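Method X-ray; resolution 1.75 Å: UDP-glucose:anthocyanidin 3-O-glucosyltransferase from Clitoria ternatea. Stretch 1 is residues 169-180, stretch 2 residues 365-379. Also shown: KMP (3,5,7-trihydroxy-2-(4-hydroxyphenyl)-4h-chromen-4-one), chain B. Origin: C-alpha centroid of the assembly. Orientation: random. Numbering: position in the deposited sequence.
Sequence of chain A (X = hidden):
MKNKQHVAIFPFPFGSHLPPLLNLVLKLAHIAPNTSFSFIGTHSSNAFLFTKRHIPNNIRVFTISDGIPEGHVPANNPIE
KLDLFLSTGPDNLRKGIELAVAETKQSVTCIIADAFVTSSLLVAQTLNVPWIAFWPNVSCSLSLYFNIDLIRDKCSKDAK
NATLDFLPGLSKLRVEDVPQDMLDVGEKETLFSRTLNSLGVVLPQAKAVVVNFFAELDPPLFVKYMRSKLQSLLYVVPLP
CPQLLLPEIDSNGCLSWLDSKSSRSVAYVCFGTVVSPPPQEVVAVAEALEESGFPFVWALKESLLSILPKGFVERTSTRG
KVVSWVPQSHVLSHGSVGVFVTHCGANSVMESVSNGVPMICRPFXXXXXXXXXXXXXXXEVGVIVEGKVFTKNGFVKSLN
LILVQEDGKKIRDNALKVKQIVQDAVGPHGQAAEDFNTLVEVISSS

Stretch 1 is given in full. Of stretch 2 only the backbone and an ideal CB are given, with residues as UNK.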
# COMPACT_ATOMS: atom_id res chain seq x y z
N GLY A 169 0.62 -8.90 -19.92
CA GLY A 169 1.58 -9.12 -18.85
C GLY A 169 0.96 -9.69 -17.58
O GLY A 169 1.68 -10.07 -16.65
N LEU A 170 -0.36 -9.73 -17.53
CA LEU A 170 -1.06 -10.10 -16.30
C LEU A 170 -2.01 -11.27 -16.51
O LEU A 170 -3.05 -11.36 -15.85
CB LEU A 170 -1.81 -8.89 -15.72
CG LEU A 170 -0.92 -7.72 -15.28
CD1 LEU A 170 -1.77 -6.55 -14.82
CD2 LEU A 170 0.04 -8.17 -14.19
N SER A 171 -1.65 -12.17 -17.41
CA SER A 171 -2.47 -13.35 -17.70
C SER A 171 -2.57 -14.32 -16.52
O SER A 171 -3.44 -15.19 -16.51
CB SER A 171 -1.96 -14.07 -18.96
OG SER A 171 -0.68 -14.65 -18.74
N LYS A 172 -1.70 -14.19 -15.53
CA LYS A 172 -1.83 -15.03 -14.33
C LYS A 172 -2.97 -14.58 -13.41
O LYS A 172 -3.41 -15.36 -12.57
CB LYS A 172 -0.51 -15.09 -13.55
CG LYS A 172 0.57 -15.94 -14.21
CD LYS A 172 0.14 -17.41 -14.29
CE LYS A 172 1.19 -18.26 -15.00
NZ LYS A 172 0.79 -19.71 -15.09
N LEU A 173 -3.43 -13.34 -13.55
CA LEU A 173 -4.54 -12.86 -12.72
C LEU A 173 -5.81 -13.63 -13.08
O LEU A 173 -6.03 -13.98 -14.25
CB LEU A 173 -4.78 -11.35 -12.91
CG LEU A 173 -3.67 -10.39 -12.50
CD1 LEU A 173 -4.14 -8.97 -12.61
CD2 LEU A 173 -3.27 -10.69 -11.06
N ARG A 174 -6.62 -13.91 -12.06
CA ARG A 174 -7.85 -14.67 -12.26
C ARG A 174 -9.08 -13.88 -11.84
O ARG A 174 -8.99 -12.92 -11.06
CB ARG A 174 -7.84 -15.95 -11.44
CG ARG A 174 -6.68 -16.88 -11.71
CD ARG A 174 -6.78 -17.98 -10.69
NE ARG A 174 -5.74 -18.98 -10.81
CZ ARG A 174 -5.69 -20.07 -10.05
NH1 ARG A 174 -6.63 -20.27 -9.12
NH2 ARG A 174 -4.72 -20.95 -10.21
N VAL A 175 -10.23 -14.31 -12.35
CA VAL A 175 -11.52 -13.79 -11.94
C VAL A 175 -11.63 -13.64 -10.42
O VAL A 175 -12.07 -12.60 -9.91
CB VAL A 175 -12.63 -14.70 -12.49
CG1 VAL A 175 -13.91 -14.55 -11.69
CG2 VAL A 175 -12.86 -14.40 -13.95
N GLU A 176 -11.21 -14.67 -9.68
CA GLU A 176 -11.36 -14.66 -8.23
C GLU A 176 -10.47 -13.63 -7.52
O GLU A 176 -10.67 -13.33 -6.33
CB GLU A 176 -11.09 -16.05 -7.66
CG GLU A 176 -9.65 -16.51 -7.79
CD GLU A 176 -9.45 -17.94 -7.34
OE1 GLU A 176 -9.70 -18.22 -6.15
OE2 GLU A 176 -9.06 -18.78 -8.18
N ASP A 177 -9.50 -13.06 -8.24
CA ASP A 177 -8.60 -12.07 -7.65
C ASP A 177 -9.14 -10.64 -7.73
O ASP A 177 -8.65 -9.75 -7.04
CB ASP A 177 -7.24 -12.12 -8.34
CG ASP A 177 -6.62 -13.50 -8.33
OD1 ASP A 177 -6.80 -14.23 -7.33
OD2 ASP A 177 -5.95 -13.86 -9.33
N VAL A 178 -10.14 -10.42 -8.59
CA VAL A 178 -10.63 -9.07 -8.90
C VAL A 178 -11.25 -8.39 -7.67
O VAL A 178 -12.01 -9.02 -6.94
CB VAL A 178 -11.65 -9.14 -10.05
CG1 VAL A 178 -12.28 -7.78 -10.31
CG2 VAL A 178 -10.99 -9.68 -11.32
N PRO A 179 -10.90 -7.12 -7.42
CA PRO A 179 -11.54 -6.40 -6.31
C PRO A 179 -13.06 -6.42 -6.44
O PRO A 179 -13.59 -6.08 -7.50
CB PRO A 179 -11.02 -4.97 -6.47
CG PRO A 179 -9.67 -5.14 -7.11
CD PRO A 179 -9.87 -6.29 -8.08
N GLN A 180 -13.77 -6.84 -5.39
CA GLN A 180 -15.23 -6.88 -5.45
C GLN A 180 -15.81 -5.50 -5.76
O GLN A 180 -16.82 -5.41 -6.47
CB GLN A 180 -15.82 -7.44 -4.16
CG GLN A 180 -17.33 -7.58 -4.18
CD GLN A 180 -17.80 -8.61 -5.20
OE1 GLN A 180 -17.24 -9.70 -5.29
NE2 GLN A 180 -18.82 -8.26 -5.98
N UNK A 365 -9.28 -7.74 1.22
CA UNK A 365 -9.95 -6.50 0.87
C UNK A 365 -9.26 -5.80 -0.31
O UNK A 365 -8.05 -5.94 -0.48
CB UNK A 365 -9.99 -5.57 2.08
N UNK A 366 -10.01 -5.06 -1.11
CA UNK A 366 -9.41 -4.21 -2.13
C UNK A 366 -8.58 -4.94 -3.17
O UNK A 366 -9.03 -5.94 -3.73
CB UNK A 366 -8.53 -3.16 -1.45
N UNK A 367 -7.36 -4.45 -3.42
CA UNK A 367 -6.48 -5.09 -4.39
C UNK A 367 -5.49 -6.08 -3.76
O UNK A 367 -4.50 -6.46 -4.39
CB UNK A 367 -5.71 -4.02 -5.16
N UNK A 368 -5.75 -6.49 -2.52
CA UNK A 368 -4.90 -7.48 -1.86
C UNK A 368 -4.88 -8.79 -2.64
O UNK A 368 -3.87 -9.50 -2.65
CB UNK A 368 -5.38 -7.73 -0.43
N UNK A 369 -6.00 -9.10 -3.28
CA UNK A 369 -6.09 -10.31 -4.09
C UNK A 369 -5.17 -10.29 -5.29
O UNK A 369 -4.60 -11.32 -5.68
CB UNK A 369 -7.53 -10.52 -4.56
N UNK A 370 -5.00 -9.10 -5.87
CA UNK A 370 -4.08 -8.93 -6.99
C UNK A 370 -2.66 -9.16 -6.50
O UNK A 370 -1.88 -9.87 -7.14
CB UNK A 370 -4.22 -7.54 -7.62
N UNK A 371 -2.32 -8.55 -5.36
CA UNK A 371 -1.00 -8.71 -4.77
C UNK A 371 -0.70 -10.17 -4.47
O UNK A 371 0.40 -10.66 -4.76
CB UNK A 371 -0.89 -7.88 -3.49
N UNK A 372 -1.68 -10.87 -3.88
CA UNK A 372 -1.50 -12.26 -3.51
C UNK A 372 -1.20 -13.10 -4.76
O UNK A 372 -0.32 -13.96 -4.75
CB UNK A 372 -2.74 -12.79 -2.79
N UNK A 373 -1.95 -12.85 -5.83
CA UNK A 373 -1.74 -13.58 -7.08
C UNK A 373 -0.36 -13.29 -7.68
O UNK A 373 0.31 -14.20 -8.18
CB UNK A 373 -2.83 -13.22 -8.09
N UNK A 374 0.06 -12.02 -7.67
CA UNK A 374 1.38 -11.67 -8.20
C UNK A 374 2.45 -12.38 -7.38
O UNK A 374 3.39 -12.98 -7.93
CB UNK A 374 1.60 -10.16 -8.18
N UNK A 375 2.28 -12.36 -6.07
CA UNK A 375 3.24 -13.01 -5.18
C UNK A 375 3.38 -14.51 -5.47
O UNK A 375 4.48 -15.04 -5.59
CB UNK A 375 2.82 -12.80 -3.72
N UNK A 376 2.25 -15.19 -5.60
CA UNK A 376 2.30 -16.64 -5.81
C UNK A 376 2.67 -17.05 -7.23
O UNK A 376 3.47 -17.97 -7.42
CB UNK A 376 0.94 -17.25 -5.45
N UNK A 377 2.07 -16.40 -8.23
CA UNK A 377 2.13 -16.94 -9.61
C UNK A 377 3.05 -16.19 -10.57
O UNK A 377 3.40 -16.71 -11.64
CB UNK A 377 0.72 -16.95 -10.21
N UNK A 378 3.44 -14.98 -10.20
CA UNK A 378 4.32 -14.19 -11.04
C UNK A 378 5.73 -14.13 -10.46
O UNK A 378 6.67 -14.71 -11.02
CB UNK A 378 3.76 -12.78 -11.21
N UNK A 379 5.89 -13.46 -9.32
CA UNK A 379 7.17 -13.45 -8.61
C UNK A 379 7.55 -14.82 -8.07
O UNK A 379 8.74 -15.14 -7.93
CB UNK A 379 7.12 -12.44 -7.46
C1 KMP B . -9.14 -1.44 -4.64
C2 KMP B . -7.98 -0.90 -4.12
C3 KMP B . -8.02 -0.27 -2.78
C4 KMP B . -9.30 -0.23 -2.04
C5 KMP B . -10.41 -0.79 -2.65
C6 KMP B . -10.33 -1.39 -3.91
C9 KMP B . -6.80 0.32 -2.18
C10 KMP B . -6.94 0.94 -0.84
C11 KMP B . -8.28 0.93 -0.17
C14 KMP B . -8.51 1.53 1.18
C15 KMP B . -7.57 2.36 1.79
C16 KMP B . -7.81 2.90 3.05
C17 KMP B . -8.99 2.60 3.71
C18 KMP B . -9.93 1.78 3.11
C19 KMP B . -9.69 1.25 1.85
O12 KMP B . -9.37 0.35 -0.80
O13 KMP B . -5.71 0.30 -2.79
O24 KMP B . -9.22 3.13 4.94
O27 KMP B . -5.83 1.48 -0.26
O29 KMP B . -11.46 -1.92 -4.46
O30 KMP B . -6.80 -0.95 -4.81

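Position 365 points its CA-to-CB bond away from stretch 1, toward the flavonol, so a flat or apolar group would suit. It is Phe-365; its CE2 lies 3.2 Å from KMP C19, which sits at the ring edge.

At 366, phi/psi of 60/-131 favours glycine, and an ideal CB would lie 3.1 Å from KMP C4. Gly-366 fits, leaving its O 3.5 Å from Pro-179 CB.

Position 367 immediately precedes the helix, where Asp, Ser, Thr or Asn are common, and its ideal CB is 4.6 Å from Pro-179 CG. The residue is Asp-367, but its side chain makes no capping bond; OD2 instead lies 3.0 Å from KMP O30.

Position 368 points away into space free of stretch 1, so many residues would do. Gln-368 accepts a hydrogen bond through OE1 from Phe-365 N (2.9 Å).

At 369 the helical phi/psi of -66/-35 would admit any residue, but CA-to-CB points toward stretch 1 and an ideal CB would clash with Asp-177 O at 2.8 Å. Only glycine avoids this, and Gly-369 lets the CA atoms of Gly-369 and Asp-177 approach to 4.7 Å. A water donates to both Asp-177 OD1 (2.7 Å) and Gly-369 O (3.1 Å).

Position 370 points sideways, with Leu-173 CD2 4.8 Å from the ideal CB and Pro-179 further along, so Leu, Ile, Met or Val would suit. Ile-370 sets CG2 4.0 Å from Leu-173 CD2 and, with chi1 and chi2 both m, CD1 4.3 Å from Pro-179 CD.

Positions 371 and 372 have no stretch 1 atom within 5.5 Å of their ideal CBs, leaving the choice open; they are Ala-371 and Ala-372.

Position 373 points toward stretch 1, its ideal CB 3.4 Å from Asp-177 OD2, with the Glu-176 carboxylate beyond. A long cation, Arg or Lys, is the obvious candidate. Arg-373 donates from NE to Asp-177 OD2 (2.7 Å, 161°) and from NH2 to Asp-177 OD1 (3.0 Å, 150°), a two-pronged salt bridge at the guanidinium edge. The Arg-174 guanidinium stacks on it, centres 3.9 Å apart and planes at 17°; nearby carboxylates offset the like charges.

Position 374 points sideways and 375 is out of reach, so stretch 1 selects little at either; they are Val-374 and Ile-375. Position 376 is similarly free; it is Gln-376, whose NE2 donates a hydrogen bond to the side chain at 377.

Position 377 points toward stretch 1, its ideal CB 4.0 Å from Lys-172 CB. With Lys-172 and Arg-174 nearby, an acid or a small polar residue would suit. Asp-377 OD2 accepts from Arg-373 NH1 (3.1 Å), Asp-377 OD1 accepts from Gln-376 NE2 (3.0 Å), and one water donates to both Asp-377 OD2 (2.9 Å) and Lys-172 O (2.6 Å).

Position 378 lies 5.4 Å from Lys-172 CB by its ideal CB, with Leu-170 further off, favouring a long aliphatic chain. Ile-378 brings CG1 to 3.9 Å from Lys-172 CB and CD1 to 4.2 Å from Leu-170 CD2.

Position 379 is out of reach and thus unconstrained by stretch 1; it is Trp-379.

Stretch 2, residues 365-379: FGDQGIAARVIQDIW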
# COMPACT_ATOMS: atom_id res chain seq x y z
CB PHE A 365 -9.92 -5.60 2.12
CG PHE A 365 -10.48 -4.24 1.92
CD1 PHE A 365 -11.84 -4.00 2.09
CD2 PHE A 365 -9.65 -3.19 1.58
CE1 PHE A 365 -12.36 -2.73 1.91
CE2 PHE A 365 -10.17 -1.92 1.39
CZ PHE A 365 -11.52 -1.69 1.56
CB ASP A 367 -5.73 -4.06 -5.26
CG ASP A 367 -4.78 -3.16 -4.47
OD1 ASP A 367 -4.65 -3.32 -3.24
OD2 ASP A 367 -4.12 -2.30 -5.10
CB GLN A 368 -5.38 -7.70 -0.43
CG GLN A 368 -5.14 -6.48 0.45
CD GLN A 368 -5.88 -6.50 1.77
OE1 GLN A 368 -6.52 -7.50 2.14
NE2 GLN A 368 -5.80 -5.39 2.49
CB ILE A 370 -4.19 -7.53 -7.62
CG1 ILE A 370 -5.63 -7.23 -8.06
CG2 ILE A 370 -3.22 -7.41 -8.79
CD1 ILE A 370 -6.21 -8.21 -9.08
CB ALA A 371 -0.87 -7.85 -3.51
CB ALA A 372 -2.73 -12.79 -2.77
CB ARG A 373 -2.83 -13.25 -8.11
CG ARG A 373 -2.67 -13.99 -9.46
CD ARG A 373 -2.88 -15.50 -9.29
NE ARG A 373 -4.17 -15.76 -8.67
CZ ARG A 373 -4.50 -16.89 -8.05
NH1 ARG A 373 -3.63 -17.89 -7.97
NH2 ARG A 373 -5.69 -17.00 -7.50
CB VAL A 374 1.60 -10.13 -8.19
CG1 VAL A 374 3.05 -9.80 -8.54
CG2 VAL A 374 0.65 -9.45 -9.17
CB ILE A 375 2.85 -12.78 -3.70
CG1 ILE A 375 3.23 -11.36 -3.28
CG2 ILE A 375 3.54 -13.79 -2.80
CD1 ILE A 375 2.51 -10.86 -2.02
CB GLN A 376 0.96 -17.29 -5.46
CG GLN A 376 1.01 -18.82 -5.54
CD GLN A 376 -0.33 -19.47 -5.26
OE1 GLN A 376 -0.68 -19.75 -4.11
NE2 GLN A 376 -1.10 -19.71 -6.33
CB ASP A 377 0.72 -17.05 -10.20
CG ASP A 377 -0.08 -18.17 -9.57
OD1 ASP A 377 0.47 -18.90 -8.72
OD2 ASP A 377 -1.26 -18.33 -9.93
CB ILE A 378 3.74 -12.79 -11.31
CG1 ILE A 378 2.40 -12.93 -12.05
CG2 ILE A 378 4.71 -11.95 -12.12
CD1 ILE A 378 1.74 -11.59 -12.38
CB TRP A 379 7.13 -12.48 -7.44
CG TRP A 379 6.85 -11.06 -7.81
CD1 TRP A 379 7.06 -10.46 -9.02
CD2 TRP A 379 6.29 -10.06 -6.96
NE1 TRP A 379 6.68 -9.14 -8.96
CE2 TRP A 379 6.19 -8.87 -7.71
CE3 TRP A 379 5.86 -10.05 -5.63
CZ2 TRP A 379 5.68 -7.69 -7.17
CZ3 TRP A 379 5.36 -8.88 -5.10
CH2 TRP A 379 5.27 -7.71 -5.87
O HOH W 1 -3.07 -17.94 -12.10
O HOH W 2 -2.07 -20.79 -10.23
O HOH W 3 -7.84 -7.89 -5.20
O HOH W 4 -6.31 -13.69 -4.74
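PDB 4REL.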